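Local coordinates for DUF2020 domain-containing protein (Corynebacterium diphtheriae, PDB 3V7B) that is of unknown function but belongs to the DUF2020 family, in the same clan as the Mog1 and PsbP proteins, at residues C28-S33 and K143-R148; N40-T45 and A66-V71; T45-D50 and C58-Y63. All blocks are in the same frame, centred on the assembly; numbering follows the deposited sequence.

Contact 1 (C28-S33 and K143-R148)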
loop_
_atom_site.group_PDB
_atom_site.type_symbol
_atom_site.label_atom_id
_atom_site.label_comp_id
_atom_site.label_asym_id
_atom_site.label_seq_id
_atom_site.Cartn_x
_atom_site.Cartn_y
_atom_site.Cartn_z
ATOM N N CYS A 28 6.064 4.840 10.182
ATOM C CA CYS A 28 5.514 5.402 8.948
ATOM C C CYS A 28 5.163 6.857 9.138
ATOM O O CYS A 28 4.438 7.179 10.083
ATOM C CB CYS A 28 4.237 4.676 8.624
ATOM S SG CYS A 28 3.624 5.035 6.987
ATOM N N PRO A 29 5.606 7.753 8.231
ATOM C CA PRO A 29 5.261 9.184 8.485
ATOM C C PRO A 29 3.804 9.515 8.380
ATOM O O PRO A 29 3.345 10.513 8.981
ATOM C CB PRO A 29 6.106 9.979 7.456
ATOM C CG PRO A 29 7.169 9.038 7.041
ATOM C CD PRO A 29 6.642 7.600 7.221
ATOM N N TYR A 30 3.024 8.638 7.763
ATOM C CA TYR A 30 1.646 8.983 7.510
ATOM C C TYR A 30 0.611 7.990 8.034
ATOM O O TYR A 30 -0.536 8.094 7.692
ATOM C CB TYR A 30 1.422 9.186 6.001
ATOM C CG TYR A 30 1.975 8.109 5.131
ATOM C CD1 TYR A 30 1.178 7.051 4.758
ATOM C CD2 TYR A 30 3.307 8.150 4.664
ATOM C CE1 TYR A 30 1.652 6.069 3.921
ATOM C CE2 TYR A 30 3.814 7.149 3.830
ATOM C CZ TYR A 30 2.999 6.126 3.472
ATOM O OH TYR A 30 3.489 5.160 2.653
ATOM N N LEU A 31 1.031 6.981 8.787
ATOM C CA LEU A 31 0.081 5.995 9.335
ATOM C C LEU A 31 0.580 5.687 10.761
ATOM O O LEU A 31 1.735 5.304 10.945
ATOM C CB LEU A 31 0.070 4.727 8.527
ATOM C CG LEU A 31 -0.631 4.739 7.179
ATOM C CD1 LEU A 31 -0.616 3.350 6.527
ATOM C CD2 LEU A 31 -2.082 5.251 7.293
ATOM N N ASP A 32 -0.301 5.831 11.730
ATOM C CA ASP A 32 0.035 5.527 13.101
ATOM C C ASP A 32 0.103 4.024 13.328
ATOM O O ASP A 32 -0.827 3.288 12.947
ATOM C CB ASP A 32 -1.045 6.174 13.975
ATOM C CG ASP A 32 -0.881 5.864 15.452
ATOM O OD1 ASP A 32 -0.158 6.652 16.098
ATOM O OD2 ASP A 32 -1.490 4.850 15.967
ATOM N N SER A 33 1.195 3.568 13.964
ATOM C CA SER A 33 1.447 2.131 14.186
ATOM C C SER A 33 0.306 1.482 14.987
ATOM O O SER A 33 -0.175 0.407 14.625
ATOM C CB SER A 33 2.812 1.909 14.898
ATOM O OG SER A 33 3.733 2.967 14.475
ATOM N N LYS A 143 -7.226 4.777 2.207
ATOM C CA LYS A 143 -7.915 6.045 2.426
ATOM C C LYS A 143 -7.234 6.925 3.455
ATOM O O LYS A 143 -7.091 8.119 3.254
ATOM C CB LYS A 143 -9.362 5.786 2.814
ATOM C CG LYS A 143 -10.156 5.228 1.648
ATOM C CD LYS A 143 -11.614 4.928 2.056
ATOM C CE LYS A 143 -12.483 6.162 1.887
ATOM N NZ LYS A 143 -12.790 6.779 3.197
ATOM N N GLU A 144 -6.769 6.313 4.533
ATOM C CA GLU A 144 -6.100 7.040 5.581
ATOM C C GLU A 144 -4.784 7.598 5.123
ATOM O O GLU A 144 -4.489 8.780 5.400
ATOM C CB GLU A 144 -5.902 6.152 6.804
ATOM C CG GLU A 144 -5.229 6.798 8.025
ATOM C CD GLU A 144 -5.887 8.092 8.520
ATOM O OE1 GLU A 144 -7.086 8.325 8.267
ATOM O OE2 GLU A 144 -5.152 8.896 9.156
ATOM N N ALA A 145 -4.012 6.805 4.376
ATOM C CA ALA A 145 -2.715 7.280 3.840
ATOM C C ALA A 145 -2.964 8.446 2.901
ATOM O O ALA A 145 -2.312 9.498 3.014
ATOM C CB ALA A 145 -1.958 6.116 3.106
ATOM N N ILE A 146 -3.929 8.292 1.988
ATOM C CA ILE A 146 -4.259 9.356 1.075
ATOM C C ILE A 146 -4.664 10.651 1.823
ATOM O O ILE A 146 -4.238 11.722 1.438
ATOM C CB ILE A 146 -5.342 8.914 0.073
ATOM C CG1 ILE A 146 -4.739 7.881 -0.939
ATOM C CG2 ILE A 146 -5.941 10.172 -0.625
ATOM C CD1 ILE A 146 -5.787 7.110 -1.768
ATOM N N ALA A 147 -5.551 10.527 2.827
ATOM C CA ALA A 147 -5.895 11.696 3.639
ATOM C C ALA A 147 -4.657 12.321 4.345
ATOM O O ALA A 147 -4.424 13.519 4.316
ATOM C CB ALA A 147 -6.954 11.261 4.656
ATOM N N ARG A 148 -3.865 11.506 5.016
ATOM C CA ARG A 148 -2.697 12.015 5.740
ATOM C C ARG A 148 -1.663 12.655 4.827
ATOM O O ARG A 148 -0.997 13.601 5.230
ATOM C CB ARG A 148 -2.058 10.929 6.607
ATOM C CG ARG A 148 -2.868 10.574 7.836
ATOM C CD ARG A 148 -2.667 11.653 8.890
ATOM N NE ARG A 148 -1.310 11.644 9.414
ATOM C CZ ARG A 148 -0.907 10.804 10.380
ATOM N NH1 ARG A 148 -1.748 9.945 10.958
ATOM N NH2 ARG A 148 0.333 10.839 10.808
HETATM O O HOH W 1 -3.122 6.958 11.085
#
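Arg148 lies folded over the backbone of the 28-33 loop. Its CG is anti to its carbonyl carbon, and the chain bends again at chi2 (-78°) and chi3. This lays the guanidinium flat above the peptide that joins Tyr30 to Leu31. Tyr30 O sits over the centre of one guanidinium face, 3.8 Å above the plane. No hydrogen bond crosses between the two segments. Tyr30 O is also pressed by the foot of the same side chain, at 3.4 Å from Arg148 CB. The contact buries this carbonyl without a partner in the model, so the nearby positive group may ease its cost.

The Tyr30 ring stands beside the helix, with CD1 3.7 Å from Ala145 CB. Its CG takes the crowded position between backbone N and carbonyl carbon (chi1 48°). The ring therefore dips under the loop toward the sheet. Cys28 SG rests over the centre of one ring face, 3.6 Å above it, and Tyr30 OH is hydrogen-bonded to Pro56 O. The contact joins the loop before helix 33-40 to the C-terminal helix 135-149, and both lie on one side of the antiparallel sheet. Tyr30 and Leu31 reach down to Val71 of strand 69-75.

Leu31 starts away from the helix, but its CD2 branch comes back to it. CD2 meets Glu144 CG at 3.6 Å, and the two side chains run past each other in opposite directions. Above them a water accepts from Asp32 N at 3.1 Å and gives a weak bond to Glu144 OE2. Glu144 OE2 also makes a long salt bridge, 4.0 Å, with Arg148 NH1.

Contact 2 (N40-T45 and A66-V71). With EDO (1,2-ethanediol), chain C.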
loop_
_atom_site.group_PDB
_atom_site.type_symbol
_atom_site.label_atom_id
_atom_site.label_comp_id
_atom_site.label_asym_id
_atom_site.label_seq_id
_atom_site.Cartn_x
_atom_site.Cartn_y
_atom_site.Cartn_z
ATOM N N ASN A 40 -5.861 -3.540 10.978
ATOM C CA ASN A 40 -5.476 -4.825 10.317
ATOM C C ASN A 40 -5.726 -6.038 11.254
ATOM O O ASN A 40 -6.222 -7.045 10.814
ATOM C CB ASN A 40 -4.065 -4.809 9.802
ATOM C CG ASN A 40 -3.831 -5.801 8.681
ATOM O OD1 ASN A 40 -2.961 -6.663 8.764
ATOM N ND2 ASN A 40 -4.526 -5.619 7.616
ATOM N N GLY A 41 -5.430 -5.903 12.533
ATOM C CA GLY A 41 -5.900 -6.898 13.481
ATOM C C GLY A 41 -4.865 -7.776 14.136
ATOM O O GLY A 41 -5.244 -8.661 14.919
ATOM N N GLN A 42 -3.590 -7.518 13.886
ATOM C CA GLN A 42 -2.526 -8.306 14.491
ATOM C C GLN A 42 -1.564 -7.426 15.223
ATOM O O GLN A 42 -1.260 -6.303 14.781
ATOM C CB GLN A 42 -1.751 -9.099 13.449
ATOM C CG GLN A 42 -2.600 -10.094 12.690
ATOM C CD GLN A 42 -1.782 -10.911 11.672
ATOM O OE1 GLN A 42 -0.813 -10.427 11.092
ATOM N NE2 GLN A 42 -2.151 -12.172 11.520
ATOM N N ARG A 43 -1.072 -7.920 16.366
ATOM C CA ARG A 43 -0.041 -7.202 17.077
ATOM C C ARG A 43 1.239 -6.914 16.274
ATOM O O ARG A 43 1.687 -7.753 15.496
ATOM C CB ARG A 43 0.312 -7.938 18.366
ATOM C CG ARG A 43 -0.905 -8.016 19.288
ATOM C CD ARG A 43 -0.608 -8.911 20.472
ATOM N NE ARG A 43 -1.743 -9.130 21.370
ATOM C CZ ARG A 43 -2.701 -10.054 21.181
ATOM N NH1 ARG A 43 -2.708 -10.832 20.101
ATOM N NH2 ARG A 43 -3.671 -10.225 22.072
HETATM N N MSE A 44 1.831 -5.743 16.504
HETATM C CA MSE A 44 3.057 -5.310 15.808
HETATM C C MSE A 44 4.334 -5.907 16.400
HETATM O O MSE A 44 4.613 -5.787 17.631
HETATM C CB MSE A 44 3.197 -3.770 15.824
HETATM C CG MSE A 44 4.099 -3.173 14.700
HETATM SE SE MSE A 44 3.204 -3.190 12.971
HETATM C CE MSE A 44 1.758 -2.005 13.327
ATOM N N THR A 45 5.119 -6.516 15.540
ATOM C CA THR A 45 6.475 -6.908 15.858
ATOM C C THR A 45 7.467 -5.824 15.462
ATOM O O THR A 45 8.468 -5.624 16.128
ATOM C CB THR A 45 6.884 -8.189 15.108
ATOM O OG1 THR A 45 6.105 -9.278 15.620
ATOM C CG2 THR A 45 8.315 -8.498 15.416
ATOM N N ALA A 66 5.917 -13.038 6.362
ATOM C CA ALA A 66 5.313 -12.092 5.433
ATOM C C ALA A 66 4.675 -10.912 6.222
ATOM O O ALA A 66 4.011 -11.109 7.227
ATOM C CB ALA A 66 4.244 -12.810 4.586
ATOM N N PRO A 67 4.841 -9.691 5.738
ATOM C CA PRO A 67 4.265 -8.583 6.502
ATOM C C PRO A 67 2.745 -8.680 6.715
ATOM O O PRO A 67 2.042 -9.307 5.897
ATOM C CB PRO A 67 4.641 -7.342 5.682
ATOM C CG PRO A 67 5.332 -7.813 4.481
ATOM C CD PRO A 67 5.652 -9.254 4.588
ATOM N N GLN A 68 2.225 -8.024 7.748
ATOM C CA GLN A 68 0.765 -7.990 7.922
ATOM C C GLN A 68 0.141 -6.965 6.946
ATOM O O GLN A 68 -0.998 -7.128 6.530
ATOM C CB GLN A 68 0.320 -7.765 9.377
ATOM C CG GLN A 68 0.546 -6.346 9.938
ATOM C CD GLN A 68 -0.230 -6.191 11.247
ATOM O OE1 GLN A 68 -1.435 -6.397 11.286
ATOM N NE2 GLN A 68 0.486 -5.956 12.337
ATOM N N ALA A 69 0.846 -5.897 6.639
ATOM C CA ALA A 69 0.343 -4.863 5.719
ATOM C C ALA A 69 1.526 -4.166 5.073
ATOM O O ALA A 69 2.579 -3.898 5.681
ATOM C CB ALA A 69 -0.542 -3.834 6.453
ATOM N N THR A 70 1.328 -3.814 3.833
ATOM C CA THR A 70 2.307 -3.046 3.088
ATOM C C THR A 70 1.580 -1.895 2.401
ATOM O O THR A 70 0.559 -2.113 1.721
ATOM C CB THR A 70 2.965 -3.952 2.003
ATOM O OG1 THR A 70 3.682 -5.047 2.616
ATOM C CG2 THR A 70 3.872 -3.133 1.046
ATOM N N VAL A 71 2.140 -0.681 2.509
ATOM C CA VAL A 71 1.509 0.486 1.922
ATOM C C VAL A 71 2.542 1.143 1.042
ATOM O O VAL A 71 3.638 1.465 1.503
ATOM C CB VAL A 71 1.005 1.510 2.976
ATOM C CG1 VAL A 71 0.469 2.772 2.321
ATOM C CG2 VAL A 71 -0.079 0.842 3.884
HETATM C C1 EDO C . 1.001 -9.412 2.791
HETATM O O1 EDO C . 2.223 -9.939 3.336
HETATM C C2 EDO C . 0.997 -7.885 2.968
HETATM O O2 EDO C . 2.110 -7.156 2.398
#
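The clear hydrogen bond between the segments runs from Gln68 NE2 to Gln42 O. It measures 3.0 Å, with an N-H...O angle of 162°. The acceptor lies close to the amide plane of Gln68. The donor, however, stands above the carbonyl plane of Gln42 (53° out of it), so the bond is straight at the hydrogen but does not follow a lone pair. Gln68 reaches this position with CG in the crowded place between backbone N and carbonyl carbon and an extended chain beyond.

The other polar groups gather along the same chain. The Asn40 amide runs past Gln68 in the opposite direction, its plane turned 55° from that of the Gln68 amide. Gln42 also passes Gln68 the opposite way. Its OE1 touches Gln68 CB at 3.4 Å and is hydrogen-bonded to Asn131 ND2.

Packing is lighter. The selenomethionine Met44 crosses Gln68 at about a right angle, with SE 3.9 Å from Gln68 NE2. Its chain bends at chi2 and chi3, which brings the selenium back to the nitrogen end of the amide.

Away from the loop, an ethanediol, probably from the crystallisation liquor, bridges two points of 66-71. EDO O1 donates to Pro67 O at 2.6 Å. EDO O2 shares a hydrogen bond of 2.6 Å with Thr70 OG1.

Gly41, with positive phi, is the first residue to leave the helical conformation after helix 33-40. Gln68 thus reaches into the inner side of the loop that leads from this helix to the edge strand 46-50. Gln68 and Ala69 both face Phe60 of strand 57-61, which makes a classic beta bulge near the start of strand 69-75.

Contact 3 (T45-D50 and C58-Y63)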
loop_
_atom_site.group_PDB
_atom_site.type_symbol
_atom_site.label_atom_id
_atom_site.label_comp_id
_atom_site.label_asym_id
_atom_site.label_seq_id
_atom_site.Cartn_x
_atom_site.Cartn_y
_atom_site.Cartn_z
ATOM N N THR A 45 5.119 -6.516 15.540
ATOM C CA THR A 45 6.475 -6.908 15.858
ATOM C C THR A 45 7.467 -5.824 15.462
ATOM O O THR A 45 8.468 -5.624 16.128
ATOM C CB THR A 45 6.884 -8.189 15.108
ATOM O OG1 THR A 45 6.105 -9.278 15.620
ATOM C CG2 THR A 45 8.315 -8.498 15.416
ATOM N N GLY A 46 7.234 -5.177 14.339
ATOM C CA GLY A 46 8.169 -4.165 13.862
ATOM C C GLY A 46 7.636 -3.565 12.586
ATOM O O GLY A 46 6.590 -4.032 12.062
ATOM N N GLN A 47 8.359 -2.566 12.072
ATOM C CA GLN A 47 7.940 -1.861 10.877
ATOM C C GLN A 47 9.096 -1.143 10.254
ATOM O O GLN A 47 10.048 -0.914 10.913
ATOM C CB GLN A 47 6.813 -0.891 11.187
ATOM C CG GLN A 47 7.220 0.331 11.988
ATOM C CD GLN A 47 5.986 1.029 12.514
ATOM O OE1 GLN A 47 5.641 0.850 13.671
ATOM N NE2 GLN A 47 5.311 1.782 11.664
ATOM N N GLY A 48 9.007 -0.839 8.961
ATOM C CA GLY A 48 10.076 -0.035 8.295
ATOM C C GLY A 48 9.518 0.766 7.141
ATOM O O GLY A 48 8.334 0.675 6.854
ATOM N N VAL A 49 10.365 1.639 6.631
ATOM C CA VAL A 49 10.054 2.522 5.583
ATOM C C VAL A 49 11.103 2.291 4.465
ATOM O O VAL A 49 12.274 1.929 4.729
ATOM C CB VAL A 49 10.183 4.012 6.002
ATOM C CG1 VAL A 49 9.235 4.358 7.158
ATOM C CG2 VAL A 49 11.613 4.297 6.433
ATOM N N ASP A 50 10.677 2.557 3.234
ATOM C CA ASP A 50 11.516 2.405 2.069
ATOM C C ASP A 50 11.527 3.734 1.406
ATOM O O ASP A 50 10.561 4.101 0.748
ATOM C CB ASP A 50 10.971 1.253 1.181
ATOM C CG ASP A 50 11.811 1.022 -0.123
ATOM O OD1 ASP A 50 12.681 1.869 -0.480
ATOM O OD2 ASP A 50 11.600 -0.037 -0.744
ATOM N N CYS A 58 5.703 2.023 3.441
ATOM C CA CYS A 58 5.694 1.625 4.861
ATOM C C CYS A 58 5.288 0.141 4.898
ATOM O O CYS A 58 4.312 -0.290 4.272
ATOM C CB CYS A 58 4.721 2.449 5.701
ATOM S SG CYS A 58 5.147 4.216 5.755
ATOM N N VAL A 59 6.022 -0.619 5.687
ATOM C CA VAL A 59 5.726 -2.060 5.836
ATOM C C VAL A 59 5.614 -2.436 7.305
ATOM O O VAL A 59 6.396 -1.957 8.129
ATOM C CB VAL A 59 6.820 -2.889 5.237
ATOM C CG1 VAL A 59 6.399 -4.387 5.247
ATOM C CG2 VAL A 59 7.112 -2.427 3.808
ATOM N N PHE A 60 4.597 -3.247 7.619
ATOM C CA PHE A 60 4.251 -3.522 8.968
ATOM C C PHE A 60 4.188 -5.035 9.152
ATOM O O PHE A 60 3.474 -5.745 8.456
ATOM C CB PHE A 60 2.903 -2.920 9.375
ATOM C CG PHE A 60 2.712 -1.456 9.046
ATOM C CD1 PHE A 60 3.050 -0.467 9.959
ATOM C CD2 PHE A 60 2.262 -1.061 7.784
ATOM C CE1 PHE A 60 2.812 0.866 9.699
ATOM C CE2 PHE A 60 2.129 0.300 7.496
ATOM C CZ PHE A 60 2.404 1.259 8.459
ATOM N N TRP A 61 4.929 -5.488 10.152
ATOM C CA TRP A 61 5.057 -6.891 10.485
ATOM C C TRP A 61 4.437 -7.260 11.804
ATOM O O TRP A 61 4.538 -6.532 12.783
ATOM C CB TRP A 61 6.535 -7.289 10.579
ATOM C CG TRP A 61 7.165 -7.534 9.248
ATOM C CD1 TRP A 61 7.226 -8.735 8.500
ATOM C CD2 TRP A 61 7.939 -6.577 8.524
ATOM N NE1 TRP A 61 7.935 -8.566 7.344
ATOM C CE2 TRP A 61 8.415 -7.248 7.319
ATOM C CE3 TRP A 61 8.243 -5.231 8.735
ATOM C CZ2 TRP A 61 9.117 -6.580 6.364
ATOM C CZ3 TRP A 61 9.005 -4.585 7.766
ATOM C CH2 TRP A 61 9.415 -5.248 6.616
ATOM N N SER A 62 3.804 -8.430 11.816
ATOM C CA SER A 62 3.427 -9.137 13.040
ATOM C C SER A 62 4.262 -10.413 13.127
ATOM O O SER A 62 5.363 -10.464 12.592
ATOM C CB SER A 62 1.954 -9.491 13.034
ATOM O OG SER A 62 1.511 -9.906 14.337
ATOM N N TYR A 63 3.746 -11.463 13.750
ATOM C CA TYR A 63 4.562 -12.639 13.934
ATOM C C TYR A 63 4.914 -13.422 12.628
ATOM O O TYR A 63 5.988 -14.024 12.546
ATOM C CB TYR A 63 3.924 -13.575 14.979
ATOM C CG TYR A 63 2.571 -14.136 14.567
ATOM C CD1 TYR A 63 2.476 -15.337 13.806
ATOM C CD2 TYR A 63 1.387 -13.494 14.930
ATOM C CE1 TYR A 63 1.234 -15.855 13.418
ATOM C CE2 TYR A 63 0.160 -14.004 14.546
ATOM C CZ TYR A 63 0.097 -15.181 13.791
ATOM O OH TYR A 63 -1.116 -15.658 13.388
#
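Backbone hydrogen bonds hold strands 46-50 and 57-61 together as an antiparallel hairpin. Gly48 and Val59 form a hydrogen-bonded pair. Val59 N donates to Gly48 O at 2.9 Å and Gly48 N to Val59 O at 3.0 Å, both in the carbonyl planes. Trp61 N gives a third in-plane bond to Gly46 O. At the far end Trp61 O takes Thr45 N at 2.8 Å and, weakly, Gly46 N. Thr45 and Gly46 both face Trp61, a classic beta bulge.

On the Gln47 and Phe60 face, the two side chains lie side by side. Gln47 NE2 comes to 3.3 Å from Phe60 CE1, the amide plane turned 62° from the ring. The other amide atom, Gln47 OE1, is hydrogen-bonded to Ser33 OG. Farther along this face Val49 CG1 meets Cys58 SG at 4.3 Å.

On the other face the Trp61 indole leans across toward strand 46-50, with its CE3-CZ3 edge turned to the backbone of Gln47 and Gly48. Val59 CG1 lies 3.4 Å above one face of the indole. Gly46 and Gly48 bring no side chains here, so the indole edge can approach the backbone. The hairpin's cohesion is thus mainly that of its main chain.

In the fold
Contacts 2 and 3 lie at the 46-50 edge of the sheet, their centres about 7 Å apart, and share Thr45; contact 1 packs on one side of the sheet. Arg43 O and Ser62 OG pair at 2.5 Å, and Gln68 N meets Phe60 O at 2.7 Å, so strand 57-61, next to the edge strand, and the residue after it link both. Contact 1 lies about 14 Å from each, centre to centre. The disulfide Cys28-Cys58 ties it covalently to contact 3, SG to SG 2.1 Å. It meets contact 2 by packing, with Leu31 CD1 3.7 Å from Val71 CG2. The ethanediol of contact 2 is about 6 Å from the Val59 side chain, between nearest atoms.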